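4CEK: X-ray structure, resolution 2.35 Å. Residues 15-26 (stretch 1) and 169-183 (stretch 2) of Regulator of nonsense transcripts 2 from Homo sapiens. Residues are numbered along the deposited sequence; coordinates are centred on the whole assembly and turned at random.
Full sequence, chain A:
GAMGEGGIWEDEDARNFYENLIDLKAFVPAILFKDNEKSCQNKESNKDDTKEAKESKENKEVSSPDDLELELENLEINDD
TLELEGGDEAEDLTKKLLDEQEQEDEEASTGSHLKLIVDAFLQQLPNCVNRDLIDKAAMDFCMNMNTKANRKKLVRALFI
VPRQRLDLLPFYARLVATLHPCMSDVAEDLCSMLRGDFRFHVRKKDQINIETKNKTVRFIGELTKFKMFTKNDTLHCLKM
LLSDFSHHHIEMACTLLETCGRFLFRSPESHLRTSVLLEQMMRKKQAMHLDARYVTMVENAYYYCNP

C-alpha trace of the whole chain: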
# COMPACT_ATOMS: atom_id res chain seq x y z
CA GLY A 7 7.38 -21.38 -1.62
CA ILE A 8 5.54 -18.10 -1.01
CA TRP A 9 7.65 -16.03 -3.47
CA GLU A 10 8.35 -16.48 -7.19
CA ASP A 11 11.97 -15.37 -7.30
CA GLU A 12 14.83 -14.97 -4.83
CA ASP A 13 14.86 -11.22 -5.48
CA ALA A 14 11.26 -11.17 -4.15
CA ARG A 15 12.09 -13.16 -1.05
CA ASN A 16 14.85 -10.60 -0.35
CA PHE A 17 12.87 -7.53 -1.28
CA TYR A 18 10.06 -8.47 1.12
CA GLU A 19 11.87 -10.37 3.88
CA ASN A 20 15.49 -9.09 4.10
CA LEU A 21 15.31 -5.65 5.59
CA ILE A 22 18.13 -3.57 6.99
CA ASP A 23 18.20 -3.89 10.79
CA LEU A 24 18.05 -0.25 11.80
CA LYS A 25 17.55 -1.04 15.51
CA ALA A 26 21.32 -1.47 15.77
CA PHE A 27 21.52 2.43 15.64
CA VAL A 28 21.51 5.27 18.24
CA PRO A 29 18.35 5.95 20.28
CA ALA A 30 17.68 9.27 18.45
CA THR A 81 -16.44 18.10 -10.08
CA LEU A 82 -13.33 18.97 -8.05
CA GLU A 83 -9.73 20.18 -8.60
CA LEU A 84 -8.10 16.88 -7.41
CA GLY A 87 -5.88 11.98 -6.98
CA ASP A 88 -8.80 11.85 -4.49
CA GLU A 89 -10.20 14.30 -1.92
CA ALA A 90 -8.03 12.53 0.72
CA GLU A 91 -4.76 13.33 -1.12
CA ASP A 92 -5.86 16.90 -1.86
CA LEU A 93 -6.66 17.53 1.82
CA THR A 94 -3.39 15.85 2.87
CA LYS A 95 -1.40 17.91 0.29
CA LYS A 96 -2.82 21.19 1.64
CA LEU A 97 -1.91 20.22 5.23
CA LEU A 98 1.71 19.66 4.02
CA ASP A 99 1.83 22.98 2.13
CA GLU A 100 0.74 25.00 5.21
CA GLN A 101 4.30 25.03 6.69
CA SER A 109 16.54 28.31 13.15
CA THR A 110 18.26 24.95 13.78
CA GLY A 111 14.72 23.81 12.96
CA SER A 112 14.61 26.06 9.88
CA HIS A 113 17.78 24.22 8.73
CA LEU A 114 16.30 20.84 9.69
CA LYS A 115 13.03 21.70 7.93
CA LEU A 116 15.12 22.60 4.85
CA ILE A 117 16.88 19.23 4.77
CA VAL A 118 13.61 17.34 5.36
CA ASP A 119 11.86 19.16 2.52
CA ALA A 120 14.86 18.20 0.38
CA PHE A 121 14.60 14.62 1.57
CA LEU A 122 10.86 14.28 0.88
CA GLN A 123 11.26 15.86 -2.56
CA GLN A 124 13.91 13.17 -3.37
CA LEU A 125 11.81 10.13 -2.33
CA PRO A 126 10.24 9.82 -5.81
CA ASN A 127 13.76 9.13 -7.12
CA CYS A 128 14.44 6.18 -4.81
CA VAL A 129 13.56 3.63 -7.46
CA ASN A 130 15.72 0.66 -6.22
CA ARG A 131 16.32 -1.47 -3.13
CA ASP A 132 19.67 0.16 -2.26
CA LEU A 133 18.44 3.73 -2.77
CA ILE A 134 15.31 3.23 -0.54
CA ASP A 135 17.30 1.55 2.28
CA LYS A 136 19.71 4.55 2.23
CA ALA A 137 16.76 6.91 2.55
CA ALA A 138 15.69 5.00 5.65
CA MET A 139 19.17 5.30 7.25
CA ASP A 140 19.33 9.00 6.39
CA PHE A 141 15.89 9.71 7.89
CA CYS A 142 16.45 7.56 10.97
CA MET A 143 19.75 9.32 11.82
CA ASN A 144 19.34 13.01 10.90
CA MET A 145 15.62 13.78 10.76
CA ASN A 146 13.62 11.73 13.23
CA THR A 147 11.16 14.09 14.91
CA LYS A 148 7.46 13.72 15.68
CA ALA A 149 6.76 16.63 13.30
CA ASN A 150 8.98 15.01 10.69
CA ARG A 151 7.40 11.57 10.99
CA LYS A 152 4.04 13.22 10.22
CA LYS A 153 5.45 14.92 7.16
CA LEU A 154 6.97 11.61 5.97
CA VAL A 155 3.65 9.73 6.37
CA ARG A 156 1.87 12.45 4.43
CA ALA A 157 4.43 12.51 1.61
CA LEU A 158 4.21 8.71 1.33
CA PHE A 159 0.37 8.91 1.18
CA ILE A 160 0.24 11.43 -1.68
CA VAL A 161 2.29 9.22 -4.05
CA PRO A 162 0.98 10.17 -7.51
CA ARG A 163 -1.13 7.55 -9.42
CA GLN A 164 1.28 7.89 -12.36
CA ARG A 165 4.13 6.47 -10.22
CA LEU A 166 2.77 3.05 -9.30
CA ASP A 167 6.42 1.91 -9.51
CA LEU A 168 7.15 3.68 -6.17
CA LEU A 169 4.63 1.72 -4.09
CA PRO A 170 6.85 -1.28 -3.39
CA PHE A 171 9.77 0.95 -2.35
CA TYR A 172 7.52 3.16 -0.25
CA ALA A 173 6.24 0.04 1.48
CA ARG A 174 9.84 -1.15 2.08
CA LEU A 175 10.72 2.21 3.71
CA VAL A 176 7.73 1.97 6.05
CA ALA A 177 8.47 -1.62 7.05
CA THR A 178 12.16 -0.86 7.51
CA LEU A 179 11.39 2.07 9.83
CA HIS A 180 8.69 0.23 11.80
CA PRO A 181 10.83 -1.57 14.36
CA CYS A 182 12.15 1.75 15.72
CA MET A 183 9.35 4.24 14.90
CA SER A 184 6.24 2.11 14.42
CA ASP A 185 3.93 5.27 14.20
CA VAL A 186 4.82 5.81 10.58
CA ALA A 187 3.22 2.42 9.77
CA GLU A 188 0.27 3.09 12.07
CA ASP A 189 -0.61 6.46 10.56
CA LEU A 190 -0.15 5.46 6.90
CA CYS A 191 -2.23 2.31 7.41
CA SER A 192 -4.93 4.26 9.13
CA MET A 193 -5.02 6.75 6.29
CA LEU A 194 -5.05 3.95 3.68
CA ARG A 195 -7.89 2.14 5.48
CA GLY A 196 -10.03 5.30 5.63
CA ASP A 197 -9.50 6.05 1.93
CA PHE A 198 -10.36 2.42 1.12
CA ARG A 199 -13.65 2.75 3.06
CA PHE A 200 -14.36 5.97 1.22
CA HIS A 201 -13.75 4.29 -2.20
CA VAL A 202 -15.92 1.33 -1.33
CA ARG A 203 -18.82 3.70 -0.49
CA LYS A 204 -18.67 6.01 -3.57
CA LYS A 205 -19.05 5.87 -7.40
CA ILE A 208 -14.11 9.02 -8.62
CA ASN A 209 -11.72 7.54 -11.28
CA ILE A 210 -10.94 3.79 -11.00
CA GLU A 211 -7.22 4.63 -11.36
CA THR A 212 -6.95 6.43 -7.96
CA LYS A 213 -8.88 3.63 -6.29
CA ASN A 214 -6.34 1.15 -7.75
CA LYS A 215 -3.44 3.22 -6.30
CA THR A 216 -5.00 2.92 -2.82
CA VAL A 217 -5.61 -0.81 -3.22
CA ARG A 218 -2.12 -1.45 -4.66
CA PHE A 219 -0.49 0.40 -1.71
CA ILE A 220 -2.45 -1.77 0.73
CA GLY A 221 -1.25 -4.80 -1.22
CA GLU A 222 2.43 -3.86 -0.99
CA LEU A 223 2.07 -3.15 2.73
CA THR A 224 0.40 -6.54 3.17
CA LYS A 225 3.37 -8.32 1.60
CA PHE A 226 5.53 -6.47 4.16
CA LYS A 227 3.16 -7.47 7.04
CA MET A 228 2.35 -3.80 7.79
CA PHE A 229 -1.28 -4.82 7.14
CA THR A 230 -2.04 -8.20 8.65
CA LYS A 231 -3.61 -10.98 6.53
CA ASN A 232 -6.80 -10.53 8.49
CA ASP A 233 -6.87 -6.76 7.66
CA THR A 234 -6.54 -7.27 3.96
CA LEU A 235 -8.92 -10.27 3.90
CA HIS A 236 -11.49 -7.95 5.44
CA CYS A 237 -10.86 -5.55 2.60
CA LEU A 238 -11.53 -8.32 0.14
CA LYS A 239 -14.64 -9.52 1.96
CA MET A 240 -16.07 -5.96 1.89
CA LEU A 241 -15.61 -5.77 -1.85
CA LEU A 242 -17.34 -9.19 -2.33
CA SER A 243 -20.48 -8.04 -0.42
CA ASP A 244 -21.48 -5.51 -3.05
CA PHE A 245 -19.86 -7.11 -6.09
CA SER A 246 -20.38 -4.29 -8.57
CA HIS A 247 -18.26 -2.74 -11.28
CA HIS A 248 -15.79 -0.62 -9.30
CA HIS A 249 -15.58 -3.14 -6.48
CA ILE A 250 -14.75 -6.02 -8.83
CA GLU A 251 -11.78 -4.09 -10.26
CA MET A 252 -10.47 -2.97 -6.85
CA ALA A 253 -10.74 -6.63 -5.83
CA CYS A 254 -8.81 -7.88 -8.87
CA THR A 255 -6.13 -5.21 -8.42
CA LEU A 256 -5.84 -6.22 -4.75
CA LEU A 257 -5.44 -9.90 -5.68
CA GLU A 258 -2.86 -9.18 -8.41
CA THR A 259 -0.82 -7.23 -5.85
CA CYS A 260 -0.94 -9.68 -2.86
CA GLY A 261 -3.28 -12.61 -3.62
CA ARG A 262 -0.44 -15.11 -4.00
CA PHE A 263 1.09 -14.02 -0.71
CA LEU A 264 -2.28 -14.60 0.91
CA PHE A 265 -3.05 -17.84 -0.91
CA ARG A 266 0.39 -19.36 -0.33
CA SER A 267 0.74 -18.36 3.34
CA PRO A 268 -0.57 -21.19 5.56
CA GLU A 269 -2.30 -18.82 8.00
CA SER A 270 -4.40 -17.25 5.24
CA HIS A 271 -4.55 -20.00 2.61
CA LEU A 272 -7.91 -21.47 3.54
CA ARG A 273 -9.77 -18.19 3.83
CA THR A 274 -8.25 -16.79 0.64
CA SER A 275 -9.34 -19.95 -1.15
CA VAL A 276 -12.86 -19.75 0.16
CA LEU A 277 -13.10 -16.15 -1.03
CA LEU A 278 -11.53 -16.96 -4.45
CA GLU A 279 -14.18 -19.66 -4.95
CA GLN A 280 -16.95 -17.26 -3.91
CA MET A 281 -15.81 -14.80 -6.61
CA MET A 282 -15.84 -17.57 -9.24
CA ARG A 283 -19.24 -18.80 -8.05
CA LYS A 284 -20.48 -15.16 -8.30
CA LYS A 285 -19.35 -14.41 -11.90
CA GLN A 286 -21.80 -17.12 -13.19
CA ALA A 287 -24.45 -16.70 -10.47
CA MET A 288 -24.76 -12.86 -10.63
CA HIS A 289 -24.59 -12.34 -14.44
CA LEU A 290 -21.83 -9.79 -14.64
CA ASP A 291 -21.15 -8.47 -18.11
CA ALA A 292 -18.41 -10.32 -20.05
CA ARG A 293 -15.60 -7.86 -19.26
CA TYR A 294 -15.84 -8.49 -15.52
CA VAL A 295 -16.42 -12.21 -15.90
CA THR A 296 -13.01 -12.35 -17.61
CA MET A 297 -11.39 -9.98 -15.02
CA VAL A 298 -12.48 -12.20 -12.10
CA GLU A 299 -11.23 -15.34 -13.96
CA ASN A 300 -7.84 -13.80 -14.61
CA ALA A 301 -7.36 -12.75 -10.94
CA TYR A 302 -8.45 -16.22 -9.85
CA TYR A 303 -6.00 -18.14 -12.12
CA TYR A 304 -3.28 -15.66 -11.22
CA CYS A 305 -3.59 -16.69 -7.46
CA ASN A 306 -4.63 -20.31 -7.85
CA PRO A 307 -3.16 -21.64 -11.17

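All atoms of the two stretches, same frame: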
# COMPACT_ATOMS: atom_id res chain seq x y z
N ARG A 15 11.84 -12.74 -2.42
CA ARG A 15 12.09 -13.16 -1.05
C ARG A 15 12.95 -12.12 -0.32
O ARG A 15 12.69 -11.82 0.82
CB ARG A 15 12.74 -14.54 -1.01
CG ARG A 15 12.28 -15.42 0.14
CD ARG A 15 13.36 -15.73 1.14
NE ARG A 15 14.26 -16.79 0.67
CZ ARG A 15 15.54 -16.63 0.28
NH1 ARG A 15 16.13 -15.43 0.28
NH2 ARG A 15 16.23 -17.69 -0.13
N ASN A 16 13.94 -11.55 -1.00
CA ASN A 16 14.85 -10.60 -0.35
C ASN A 16 14.26 -9.20 -0.28
O ASN A 16 14.52 -8.44 0.66
CB ASN A 16 16.21 -10.57 -1.08
CG ASN A 16 17.00 -11.87 -0.94
OD1 ASN A 16 17.53 -12.40 -1.91
ND2 ASN A 16 17.08 -12.39 0.28
N PHE A 17 13.46 -8.85 -1.27
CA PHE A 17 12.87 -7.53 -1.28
C PHE A 17 11.84 -7.40 -0.15
O PHE A 17 11.69 -6.32 0.43
CB PHE A 17 12.25 -7.23 -2.64
CG PHE A 17 11.78 -5.81 -2.78
CD1 PHE A 17 12.65 -4.81 -3.14
CD2 PHE A 17 10.46 -5.47 -2.51
CE1 PHE A 17 12.23 -3.50 -3.26
CE2 PHE A 17 10.03 -4.16 -2.64
CZ PHE A 17 10.91 -3.18 -3.01
N TYR A 18 11.18 -8.51 0.19
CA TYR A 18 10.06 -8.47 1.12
C TYR A 18 10.44 -8.96 2.50
O TYR A 18 9.78 -8.60 3.45
CB TYR A 18 8.83 -9.25 0.56
CG TYR A 18 8.18 -8.50 -0.57
CD1 TYR A 18 7.47 -7.33 -0.32
CD2 TYR A 18 8.32 -8.92 -1.89
CE1 TYR A 18 6.91 -6.60 -1.35
CE2 TYR A 18 7.75 -8.18 -2.94
CZ TYR A 18 7.05 -7.03 -2.65
OH TYR A 18 6.46 -6.28 -3.64
N GLU A 19 11.50 -9.76 2.62
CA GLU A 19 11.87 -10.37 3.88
C GLU A 19 13.23 -9.96 4.44
O GLU A 19 13.45 -10.12 5.63
CB GLU A 19 11.86 -11.89 3.74
CG GLU A 19 10.59 -12.43 3.11
CD GLU A 19 10.33 -13.88 3.47
OE1 GLU A 19 11.25 -14.57 3.95
OE2 GLU A 19 9.19 -14.34 3.27
N ASN A 20 14.15 -9.47 3.61
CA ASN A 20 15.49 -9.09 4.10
C ASN A 20 15.66 -7.60 4.16
O ASN A 20 16.06 -6.93 3.19
CB ASN A 20 16.60 -9.75 3.28
CG ASN A 20 16.69 -11.24 3.56
OD1 ASN A 20 16.70 -12.07 2.64
ND2 ASN A 20 16.68 -11.60 4.84
N LEU A 21 15.32 -7.07 5.33
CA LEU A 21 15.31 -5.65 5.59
C LEU A 21 16.60 -5.30 6.32
O LEU A 21 17.22 -6.16 6.95
CB LEU A 21 14.06 -5.27 6.43
CG LEU A 21 12.68 -5.47 5.78
CD1 LEU A 21 11.57 -4.89 6.64
CD2 LEU A 21 12.65 -4.84 4.40
N ILE A 22 17.02 -4.04 6.20
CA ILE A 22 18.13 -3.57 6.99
C ILE A 22 17.66 -3.43 8.43
O ILE A 22 16.58 -2.89 8.70
CB ILE A 22 18.72 -2.25 6.47
CG1 ILE A 22 19.47 -2.48 5.16
CG2 ILE A 22 19.70 -1.66 7.49
CD1 ILE A 22 20.75 -1.66 5.04
N ASP A 23 18.46 -3.96 9.35
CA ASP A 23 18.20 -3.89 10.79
C ASP A 23 18.65 -2.52 11.31
O ASP A 23 19.79 -2.33 11.70
CB ASP A 23 18.94 -5.02 11.50
CG ASP A 23 18.67 -5.06 12.98
OD1 ASP A 23 17.77 -4.34 13.48
OD2 ASP A 23 19.37 -5.84 13.67
N LEU A 24 17.74 -1.56 11.29
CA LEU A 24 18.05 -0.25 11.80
C LEU A 24 18.16 -0.21 13.31
O LEU A 24 18.77 0.71 13.82
CB LEU A 24 17.02 0.78 11.37
CG LEU A 24 16.82 1.04 9.89
CD1 LEU A 24 15.96 2.28 9.80
CD2 LEU A 24 18.11 1.21 9.11
N LYS A 25 17.59 -1.17 14.04
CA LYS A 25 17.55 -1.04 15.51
C LYS A 25 18.95 -1.08 16.13
O LYS A 25 19.14 -0.66 17.26
CB LYS A 25 16.61 -2.05 16.19
CG LYS A 25 15.80 -1.42 17.33
CD LYS A 25 15.37 -2.38 18.43
CE LYS A 25 14.81 -1.62 19.63
NZ LYS A 25 14.82 -2.41 20.90
N ALA A 26 19.93 -1.57 15.36
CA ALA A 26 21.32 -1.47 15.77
C ALA A 26 21.79 -0.02 16.07
O ALA A 26 22.77 0.17 16.81
CB ALA A 26 22.21 -2.13 14.71
N LEU A 169 5.32 2.38 -5.20
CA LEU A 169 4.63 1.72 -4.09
C LEU A 169 5.42 0.65 -3.38
O LEU A 169 5.35 0.55 -2.17
CB LEU A 169 3.30 1.11 -4.56
CG LEU A 169 2.30 2.15 -5.08
CD1 LEU A 169 1.00 1.49 -5.53
CD2 LEU A 169 2.10 3.24 -4.07
N PRO A 170 6.13 -0.22 -4.12
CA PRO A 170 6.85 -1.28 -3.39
C PRO A 170 8.01 -0.72 -2.55
O PRO A 170 8.37 -1.30 -1.50
CB PRO A 170 7.44 -2.17 -4.51
CG PRO A 170 6.65 -1.85 -5.72
CD PRO A 170 6.13 -0.45 -5.58
N PHE A 171 8.62 0.35 -3.04
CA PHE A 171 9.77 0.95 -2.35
C PHE A 171 9.25 1.71 -1.11
O PHE A 171 9.74 1.50 0.03
CB PHE A 171 10.58 1.80 -3.34
CG PHE A 171 11.08 1.00 -4.53
CD1 PHE A 171 12.00 -0.04 -4.36
CD2 PHE A 171 10.57 1.22 -5.82
CE1 PHE A 171 12.40 -0.83 -5.44
CE2 PHE A 171 10.97 0.43 -6.91
CZ PHE A 171 11.89 -0.58 -6.72
N TYR A 172 8.20 2.51 -1.33
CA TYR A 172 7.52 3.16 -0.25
C TYR A 172 7.06 2.21 0.85
O TYR A 172 7.25 2.48 2.02
CB TYR A 172 6.39 4.00 -0.77
CG TYR A 172 6.86 5.28 -1.41
CD1 TYR A 172 8.21 5.49 -1.75
CD2 TYR A 172 5.96 6.29 -1.69
CE1 TYR A 172 8.63 6.69 -2.33
CE2 TYR A 172 6.36 7.48 -2.27
CZ TYR A 172 7.69 7.69 -2.59
OH TYR A 172 8.03 8.91 -3.16
N ALA A 173 6.55 1.05 0.48
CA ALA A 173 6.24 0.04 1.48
C ALA A 173 7.49 -0.48 2.19
O ALA A 173 7.45 -0.79 3.39
CB ALA A 173 5.45 -1.12 0.88
N ARG A 174 8.59 -0.66 1.46
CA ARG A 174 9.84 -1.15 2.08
C ARG A 174 10.36 -0.15 3.14
O ARG A 174 10.73 -0.55 4.23
CB ARG A 174 10.94 -1.41 1.03
CG ARG A 174 11.97 -2.43 1.51
CD ARG A 174 13.02 -2.71 0.46
NE ARG A 174 14.34 -3.01 1.03
CZ ARG A 174 14.79 -4.21 1.40
NH1 ARG A 174 14.04 -5.30 1.27
NH2 ARG A 174 16.01 -4.34 1.90
N LEU A 175 10.37 1.13 2.79
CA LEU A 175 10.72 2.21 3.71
C LEU A 175 9.94 2.06 5.01
O LEU A 175 10.54 1.90 6.07
CB LEU A 175 10.41 3.58 3.07
CG LEU A 175 10.94 4.83 3.80
CD1 LEU A 175 12.45 4.74 4.03
CD2 LEU A 175 10.60 6.05 2.98
N VAL A 176 8.60 2.03 4.89
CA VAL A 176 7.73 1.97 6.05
C VAL A 176 8.05 0.76 6.90
O VAL A 176 8.18 0.87 8.11
CB VAL A 176 6.25 1.98 5.64
CG1 VAL A 176 5.38 1.60 6.83
CG2 VAL A 176 5.87 3.35 5.07
N ALA A 177 8.23 -0.40 6.28
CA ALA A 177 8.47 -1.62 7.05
C ALA A 177 9.87 -1.63 7.66
O ALA A 177 10.12 -2.30 8.67
CB ALA A 177 8.27 -2.84 6.17
N THR A 178 10.78 -0.93 7.03
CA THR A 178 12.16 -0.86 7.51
C THR A 178 12.27 0.09 8.74
O THR A 178 13.02 -0.17 9.66
CB THR A 178 13.11 -0.39 6.39
OG1 THR A 178 13.08 -1.34 5.31
CG2 THR A 178 14.52 -0.29 6.91
N LEU A 179 11.49 1.16 8.72
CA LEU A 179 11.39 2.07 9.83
C LEU A 179 10.61 1.52 11.03
O LEU A 179 10.86 1.91 12.17
CB LEU A 179 10.76 3.39 9.35
CG LEU A 179 11.65 4.16 8.36
CD1 LEU A 179 10.97 5.44 7.88
CD2 LEU A 179 12.98 4.47 9.03
N HIS A 180 9.69 0.61 10.79
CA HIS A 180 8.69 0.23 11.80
C HIS A 180 9.24 -0.25 13.12
O HIS A 180 8.69 0.08 14.18
CB HIS A 180 7.75 -0.82 11.21
CG HIS A 180 6.76 -1.39 12.18
ND1 HIS A 180 5.71 -0.68 12.64
CD2 HIS A 180 6.68 -2.63 12.79
CE1 HIS A 180 4.99 -1.44 13.48
NE2 HIS A 180 5.59 -2.64 13.57
N PRO A 181 10.31 -1.06 13.09
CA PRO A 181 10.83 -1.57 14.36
C PRO A 181 11.42 -0.51 15.31
O PRO A 181 11.63 -0.82 16.48
CB PRO A 181 11.92 -2.56 13.90
CG PRO A 181 11.46 -3.00 12.54
CD PRO A 181 10.98 -1.70 11.95
N CYS A 182 11.67 0.71 14.85
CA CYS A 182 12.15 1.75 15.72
C CYS A 182 11.44 3.11 15.60
O CYS A 182 11.89 4.08 16.17
CB CYS A 182 13.64 1.92 15.48
SG CYS A 182 13.97 2.72 13.93
N MET A 183 10.34 3.15 14.86
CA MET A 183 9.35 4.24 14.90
C MET A 183 8.06 3.68 14.24
O MET A 183 7.66 4.06 13.13
CB MET A 183 9.83 5.48 14.16
CG MET A 183 10.21 5.27 12.72
SD MET A 183 10.71 6.79 11.92
CE MET A 183 12.37 6.85 12.65

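A single buried arginine gathers the carbonyl oxygens at the end of a helix more than 150 residues away in sequence. In the human regulator of nonsense transcripts 2, Arg174 reaches from the helix formed by residues 169-179 to the place where the helix of residues 15-19 gives out. There, Phe17 O and Asn20 O take no backbone hydrogen bond within the stretch, whereas Asn16 O already accepts one from Asn20 N; a guanidinium group, planar and rich in donors, can serve all three. Arg174 NH1 donates to Phe17 O at 2.7 Å and to Asn16 O at 3.2 Å, while Arg174 NH2 donates to Asn20 O at 2.9 Å, with a weak bond from Arg174 NH1 to Asn20 O, 3.2 Å. All three oxygens lie near the guanidinium plane, where its N-H bonds point. Asn20 is the first residue to leave helical phi/psi, so its carbonyl belongs to the turn rather than to the helix proper.

The example illustrates a general principle: a long polar side chain can be buried if its charged end is satisfied and its aliphatic part is packed. The CA-to-CB bond of Arg174 points toward the first stretch, and chi1 and chi2, both t, keep the start of the chain extended. On the way, its CD lies over one face of the Phe17 ring, 4.1 Å from the ring centroid in a CH-pi contact. Over one face of the guanidinium sits Leu21, with its CD2 3.5 Å from Arg174 NH1, so the group is covered without losing its in-plane partners.

Phe17 anchors the apolar packing beside this polar cluster. Its CA-to-CB bond points sideways, but a t rotamer brings the ring nearer to the second helix. Phe17 CE2 meets Pro170 CB at 3.8 Å, and Phe17 CE1 approaches Phe171 CE1 at 3.5 Å, the two rings meeting obliquely with planes at 85°.

Beyond the helix end, the chain of the first stretch continues past the second helix. Leu21 CD1 packs 3.9 Å from Ala177 CB, and the CA-to-CB bond of Ala177 points toward the first stretch. Thr178 OG1 donates to Arg174 O at 2.7 Å, satisfying the hydroxyl within its own helix, while Thr178 CG2 lies 4.0 Å from Leu24 CG. Leu24, buried, with its CA-to-CB bond toward the second stretch, also sets its CD1 3.8 Å from Leu179 CD2. The contact then thins out: exposed, poorly ordered Lys25 brings only its aliphatic CG within 4.4 Å of Cys182 CB. Between them the two stretches bury 688 Å², both sides summed.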